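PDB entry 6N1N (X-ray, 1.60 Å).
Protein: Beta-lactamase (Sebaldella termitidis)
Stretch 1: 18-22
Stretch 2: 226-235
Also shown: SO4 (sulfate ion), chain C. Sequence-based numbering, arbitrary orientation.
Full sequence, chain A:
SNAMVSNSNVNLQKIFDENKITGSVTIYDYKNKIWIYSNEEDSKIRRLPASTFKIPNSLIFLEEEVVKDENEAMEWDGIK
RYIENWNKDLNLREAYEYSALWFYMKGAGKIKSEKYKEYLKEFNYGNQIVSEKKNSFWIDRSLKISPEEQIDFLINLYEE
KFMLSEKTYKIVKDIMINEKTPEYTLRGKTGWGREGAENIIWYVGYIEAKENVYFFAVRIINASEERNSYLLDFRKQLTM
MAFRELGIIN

Stretch 1, residues 18-22: ENKIT
Stretch 2, residues 226-235: ERNSYLLDFR

Residues 18-22 and 226-235 lie far apart in sequence but meet in the fold, and together they bury about 300 Å² of surface. The contact is mainly one of packing, and no clear hydrogen bond crosses it. Residues N228 to R235 are helical, and the helix runs on beyond R235; backbone bonds such as L231 N to R227 O (3.2 Å) and L232 N to N228 O (2.9 Å) set its early turns. The first stretch is irregular around its centre: N19 sits at phi/psi -111/14, K20 takes the left-handed values 50/49, and I21 is extended at -133/153. In register, the CA of N19 lies 8.8 Å from the CA of L231, and the CA of K20 lies 9.2 Å from the CA of R227, a spacing that leaves room for side chains between the backbones.

N19 covers the most surface. Its CA-to-CB bond points toward the helix, and with chi1 -75° (m) and chi2 -81° its amide reaches two aromatic rings one helical turn apart. OD1 lies 4.1 Å from Y230 CE2, at the ring edge and near its plane, where the polarised C-H groups make a favourable neighbour for a carbonyl oxygen. ND2 comes within 3.6 Å of F234 CE2, approaching that ring obliquely, and is hydrogen-bonded elsewhere in the structure. A short, flat amide suits this place because it can pack against rings while its ND2 is still hydrogen-bonded. Both aromatic residues have chi1 near 180° (t), Y230 at 175° with chi2 75° and F234 at -178° with chi2 58°.

R227 covers nearly as much. Its CB also points toward the other stretch, and chi angles of -76° (m), -161° (t), -60° (m) and -94° lay the guanidinium beside K20. K20 CB sits over one face of that planar group, 3.6 Å from R227 NH1, and K20 O lies 3.5 Å from the same NH1. Arginine suits this partly exposed position because its flat face can pack on aliphatic carbon while its edges remain polar. K20 has chi1 -66° (m) and chi2 to chi4 all t (179°, -179°, 173°); its CA-to-CB bond points toward the other stretch, but its end leads away.

Deeper in, L231 (-68°, m; 168°, t) points toward the first stretch and brings CD1 to 3.6 Å from CG2 of I21 (47°, p; 172°, t), whose CB points sideways. Both residues are buried, and their branched aliphatic chains suit a place where close packing rather than polarity is needed.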

ATOM      1  N   GLU A  18      -7.306  -3.711  22.349  1.00 22.84           N
ATOM      2  CA  GLU A  18      -8.228  -2.676  22.802  1.00 23.46           C
ATOM      3  C   GLU A  18      -9.204  -2.240  21.718  1.00 25.88           C
ATOM      4  O   GLU A  18     -10.192  -1.576  22.038  1.00 27.95           O
ATOM      5  CB  GLU A  18      -7.448  -1.464  23.331  1.00 28.57           C
ATOM      6  CG  GLU A  18      -6.768  -1.732  24.672  1.00 26.70           C
ATOM      7  CD  GLU A  18      -5.912  -0.572  25.167  1.00 47.74           C
ATOM      8  OE1 GLU A  18      -5.884   0.485  24.502  1.00 55.65           O
ATOM      9  OE2 GLU A  18      -5.260  -0.726  26.223  1.00 54.20           O
ATOM     10  N   ASN A  19      -8.968  -2.597  20.455  1.00 16.58           N
ATOM     11  CA  ASN A  19      -9.889  -2.255  19.381  1.00 19.18           C
ATOM     12  C   ASN A  19     -10.606  -3.478  18.824  1.00 21.98           C
ATOM     13  O   ASN A  19     -11.245  -3.380  17.774  1.00 19.34           O
ATOM     14  CB  ASN A  19      -9.138  -1.504  18.286  1.00 20.21           C
ATOM     15  CG  ASN A  19      -8.837  -0.060  18.685  1.00 22.80           C
ATOM     16  OD1 ASN A  19      -9.704   0.814  18.584  1.00 25.50           O
ATOM     17  ND2 ASN A  19      -7.624   0.184  19.180  1.00 23.84           N
ATOM     18  N   LYS A  20     -10.540  -4.610  19.525  1.00 16.56           N
ATOM     19  CA  LYS A  20     -11.231  -5.837  19.138  1.00 18.59           C
ATOM     20  C   LYS A  20     -10.966  -6.195  17.678  1.00 19.84           C
ATOM     21  O   LYS A  20     -11.871  -6.554  16.913  1.00 20.91           O
ATOM     22  CB  LYS A  20     -12.722  -5.727  19.434  1.00 18.91           C
ATOM     23  CG  LYS A  20     -13.009  -5.634  20.924  1.00 19.00           C
ATOM     24  CD  LYS A  20     -14.498  -5.495  21.208  1.00 17.33           C
ATOM     25  CE  LYS A  20     -14.730  -5.385  22.704  1.00 23.86           C
ATOM     26  NZ  LYS A  20     -16.145  -5.088  23.006  1.00 19.35           N
ATOM     27  N   ILE A  21      -9.687  -6.173  17.315  1.00 19.18           N
ATOM     28  CA  ILE A  21      -9.250  -6.535  15.977  1.00 21.91           C
ATOM     29  C   ILE A  21      -8.078  -7.490  16.073  1.00 15.60           C
ATOM     30  O   ILE A  21      -7.327  -7.505  17.053  1.00 18.71           O
ATOM     31  CB  ILE A  21      -8.844  -5.296  15.155  1.00 27.21           C
ATOM     32  CG1 ILE A  21      -7.926  -4.415  16.013  1.00 19.18           C
ATOM     33  CG2 ILE A  21     -10.080  -4.571  14.686  1.00 19.16           C
ATOM     34  CD1 ILE A  21      -7.308  -3.281  15.253  1.00 17.90           C
ATOM     35  N   THR A  22      -7.932  -8.303  15.046  1.00 17.02           N
ATOM     36  CA  THR A  22      -6.721  -9.063  14.875  1.00 22.18           C
ATOM     37  C   THR A  22      -5.990  -8.481  13.672  1.00 13.42           C
ATOM     38  O   THR A  22      -6.304  -7.370  13.214  1.00 16.26           O
ATOM     39  CB  THR A  22      -7.055 -10.560  14.761  1.00 20.19           C
ATOM     40  OG1 THR A  22      -7.871 -10.839  13.614  1.00 18.34           O
ATOM     41  CG2 THR A  22      -7.789 -10.996  16.028  1.00 20.23           C
ATOM     42  N   GLU A 226     -20.433  -3.986  12.061  1.00 18.43           N
ATOM     43  CA  GLU A 226     -20.766  -2.699  12.661  1.00 27.59           C
ATOM     44  C   GLU A 226     -19.537  -1.829  12.895  1.00 22.92           C
ATOM     45  O   GLU A 226     -19.651  -0.598  12.899  1.00 20.67           O
ATOM     46  CB  GLU A 226     -21.511  -2.885  13.987  1.00 34.20           C
ATOM     47  CG  GLU A 226     -21.691  -1.570  14.769  1.00 65.20           C
ATOM     48  CD  GLU A 226     -23.029  -1.457  15.491  1.00 83.60           C
ATOM     49  OE1 GLU A 226     -23.349  -0.347  15.967  1.00 86.28           O
ATOM     50  OE2 GLU A 226     -23.759  -2.468  15.583  1.00 89.47           O
ATOM     51  N   ARG A 227     -18.360  -2.433  13.085  1.00 16.09           N
ATOM     52  CA  ARG A 227     -17.157  -1.686  13.433  1.00 18.09           C
ATOM     53  C   ARG A 227     -16.274  -1.343  12.238  1.00 16.80           C
ATOM     54  O   ARG A 227     -15.287  -0.614  12.397  1.00 14.94           O
ATOM     55  CB  ARG A 227     -16.342  -2.460  14.478  1.00 29.20           C
ATOM     56  CG  ARG A 227     -16.936  -2.376  15.880  1.00 35.70           C
ATOM     57  CD  ARG A 227     -15.904  -2.726  16.944  1.00 45.61           C
ATOM     58  NE  ARG A 227     -15.391  -4.078  16.754  1.00 48.72           N
ATOM     59  CZ  ARG A 227     -15.879  -5.161  17.356  1.00 41.52           C
ATOM     60  NH1 ARG A 227     -15.353  -6.354  17.102  1.00 37.69           N
ATOM     61  NH2 ARG A 227     -16.884  -5.054  18.211  1.00 46.02           N
ATOM     62  N   ASN A 228     -16.629  -1.786  11.037  1.00 18.99           N
ATOM     63  CA  ASN A 228     -15.688  -1.679   9.927  1.00 17.10           C
ATOM     64  C   ASN A 228     -15.473  -0.222   9.510  1.00 13.48           C
ATOM     65  O   ASN A 228     -14.346   0.176   9.207  1.00 16.54           O
ATOM     66  CB  ASN A 228     -16.174  -2.519   8.750  1.00 22.14           C
ATOM     67  CG  ASN A 228     -15.049  -2.884   7.803  1.00 15.49           C
ATOM     68  OD1 ASN A 228     -14.185  -3.684   8.138  1.00 22.62           O
ATOM     69  ND2 ASN A 228     -15.038  -2.260   6.645  1.00 21.13           N
ATOM     70  N   SER A 229     -16.528   0.583   9.477  1.00 14.54           N
ATOM     71  CA  SER A 229     -16.367   1.957   9.015  1.00 14.73           C
ATOM     72  C   SER A 229     -15.464   2.746   9.947  1.00 19.07           C
ATOM     73  O   SER A 229     -14.635   3.535   9.494  1.00 14.88           O
ATOM     74  CB  SER A 229     -17.730   2.634   8.884  1.00 27.24           C
ATOM     75  OG  SER A 229     -18.441   2.060   7.805  1.00 42.98           O
ATOM     76  N   TYR A 230     -15.605   2.544  11.257  1.00 15.23           N
ATOM     77  CA  TYR A 230     -14.684   3.173  12.196  1.00 13.10           C
ATOM     78  C   TYR A 230     -13.243   2.775  11.904  1.00 11.07           C
ATOM     79  O   TYR A 230     -12.331   3.618  11.887  1.00 12.71           O
ATOM     80  CB  TYR A 230     -15.047   2.788  13.620  1.00 16.02           C
ATOM     81  CG  TYR A 230     -14.045   3.314  14.600  1.00 19.06           C
ATOM     82  CD1 TYR A 230     -14.037   4.656  14.934  1.00 21.12           C
ATOM     83  CD2 TYR A 230     -13.090   2.487  15.152  1.00 18.52           C
ATOM     84  CE1 TYR A 230     -13.139   5.150  15.813  1.00 24.63           C
ATOM     85  CE2 TYR A 230     -12.150   2.984  16.046  1.00 24.11           C
ATOM     86  CZ  TYR A 230     -12.194   4.323  16.366  1.00 23.31           C
ATOM     87  OH  TYR A 230     -11.295   4.894  17.246  1.00 35.68           O
ATOM     88  N   LEU A 231     -13.008   1.479  11.684  1.00 12.90           N
ATOM     89  CA  LEU A 231     -11.646   1.022  11.453  1.00  9.49           C
ATOM     90  C   LEU A 231     -11.059   1.600  10.175  1.00 11.84           C
ATOM     91  O   LEU A 231      -9.850   1.879  10.121  1.00 12.20           O
ATOM     92  CB  LEU A 231     -11.651  -0.504  11.430  1.00 10.89           C
ATOM     93  CG  LEU A 231     -11.954  -1.083  12.806  1.00 14.19           C
ATOM     94  CD1 LEU A 231     -12.233  -2.573  12.673  1.00 18.23           C
ATOM     95  CD2 LEU A 231     -10.783  -0.842  13.780  1.00 14.98           C
ATOM     96  N   LEU A 232     -11.880   1.788   9.138  1.00 12.33           N
ATOM     97  CA  LEU A 232     -11.404   2.485   7.946  1.00 14.78           C
ATOM     98  C   LEU A 232     -10.966   3.907   8.291  1.00 16.66           C
ATOM     99  O   LEU A 232      -9.996   4.413   7.722  1.00 15.85           O
ATOM    100  CB  LEU A 232     -12.492   2.505   6.863  1.00 12.58           C
ATOM    101  CG  LEU A 232     -12.868   1.158   6.244  1.00 15.27           C
ATOM    102  CD1 LEU A 232     -13.996   1.321   5.213  1.00 18.95           C
ATOM    103  CD2 LEU A 232     -11.688   0.456   5.595  1.00 13.12           C
ATOM    104  N   ASP A 233     -11.685   4.573   9.210  1.00 16.74           N
ATOM    105  CA  ASP A 233     -11.312   5.914   9.649  1.00 16.40           C
ATOM    106  C   ASP A 233     -10.119   5.908  10.598  1.00 15.27           C
ATOM    107  O   ASP A 233      -9.457   6.948  10.742  1.00 18.89           O
ATOM    108  CB  ASP A 233     -12.489   6.610  10.356  1.00 18.69           C
ATOM    109  CG  ASP A 233     -13.574   7.102   9.389  1.00 20.20           C
ATOM    110  OD1 ASP A 233     -13.325   7.161   8.164  1.00 27.31           O
ATOM    111  OD2 ASP A 233     -14.678   7.450   9.884  1.00 22.40           O
ATOM    112  N   PHE A 234      -9.835   4.761  11.230  1.00 13.67           N
ATOM    113  CA  PHE A 234      -8.855   4.648  12.307  1.00 14.60           C
ATOM    114  C   PHE A 234      -7.508   4.107  11.844  1.00 14.55           C
ATOM    115  O   PHE A 234      -6.518   4.279  12.557  1.00 14.07           O
ATOM    116  CB  PHE A 234      -9.428   3.747  13.426  1.00 12.05           C
ATOM    117  CG  PHE A 234      -8.539   3.580  14.630  1.00 15.85           C
ATOM    118  CD1 PHE A 234      -8.111   4.673  15.350  1.00 16.54           C
ATOM    119  CD2 PHE A 234      -8.141   2.315  15.046  1.00 14.52           C
ATOM    120  CE1 PHE A 234      -7.293   4.522  16.458  1.00 21.52           C
ATOM    121  CE2 PHE A 234      -7.319   2.154  16.154  1.00 15.51           C
ATOM    122  CZ  PHE A 234      -6.911   3.247  16.869  1.00 18.97           C
ATOM    123  N   ARG A 235      -7.422   3.487  10.661  1.00 13.31           N
ATOM    124  CA  ARG A 235      -6.218   2.738  10.318  1.00 17.09           C
ATOM    125  C   ARG A 235      -4.967   3.611  10.299  1.00 11.68           C
ATOM    126  O   ARG A 235      -3.894   3.165  10.723  1.00 11.32           O
ATOM    127  CB  ARG A 235      -6.387   2.032   8.971  1.00 11.71           C
ATOM    128  CG  ARG A 235      -6.624   2.936   7.790  1.00 16.14           C
ATOM    129  CD  ARG A 235      -7.242   2.138   6.675  1.00 23.21           C
ATOM    130  NE  ARG A 235      -8.111   2.919   5.813  1.00 35.40           N
ATOM    131  CZ  ARG A 235      -8.571   2.486   4.644  1.00 41.93           C
ATOM    132  NH1 ARG A 235      -8.217   1.287   4.194  1.00 36.84           N
ATOM    133  NH2 ARG A 235      -9.361   3.258   3.914  1.00 42.88           N
TER
HETATM  134  S   SO4 C 302      -9.094   2.624   0.111  1.00 43.76           S
HETATM  135  O1  SO4 C 302     -10.393   3.283   0.274  1.00 60.70           O
HETATM  136  O2  SO4 C 302      -8.993   2.006  -1.240  1.00 21.50           O
HETATM  137  O3  SO4 C 302      -8.033   3.621   0.214  1.00 45.66           O
HETATM  138  O4  SO4 C 302      -8.968   1.618   1.169  1.00 47.15           O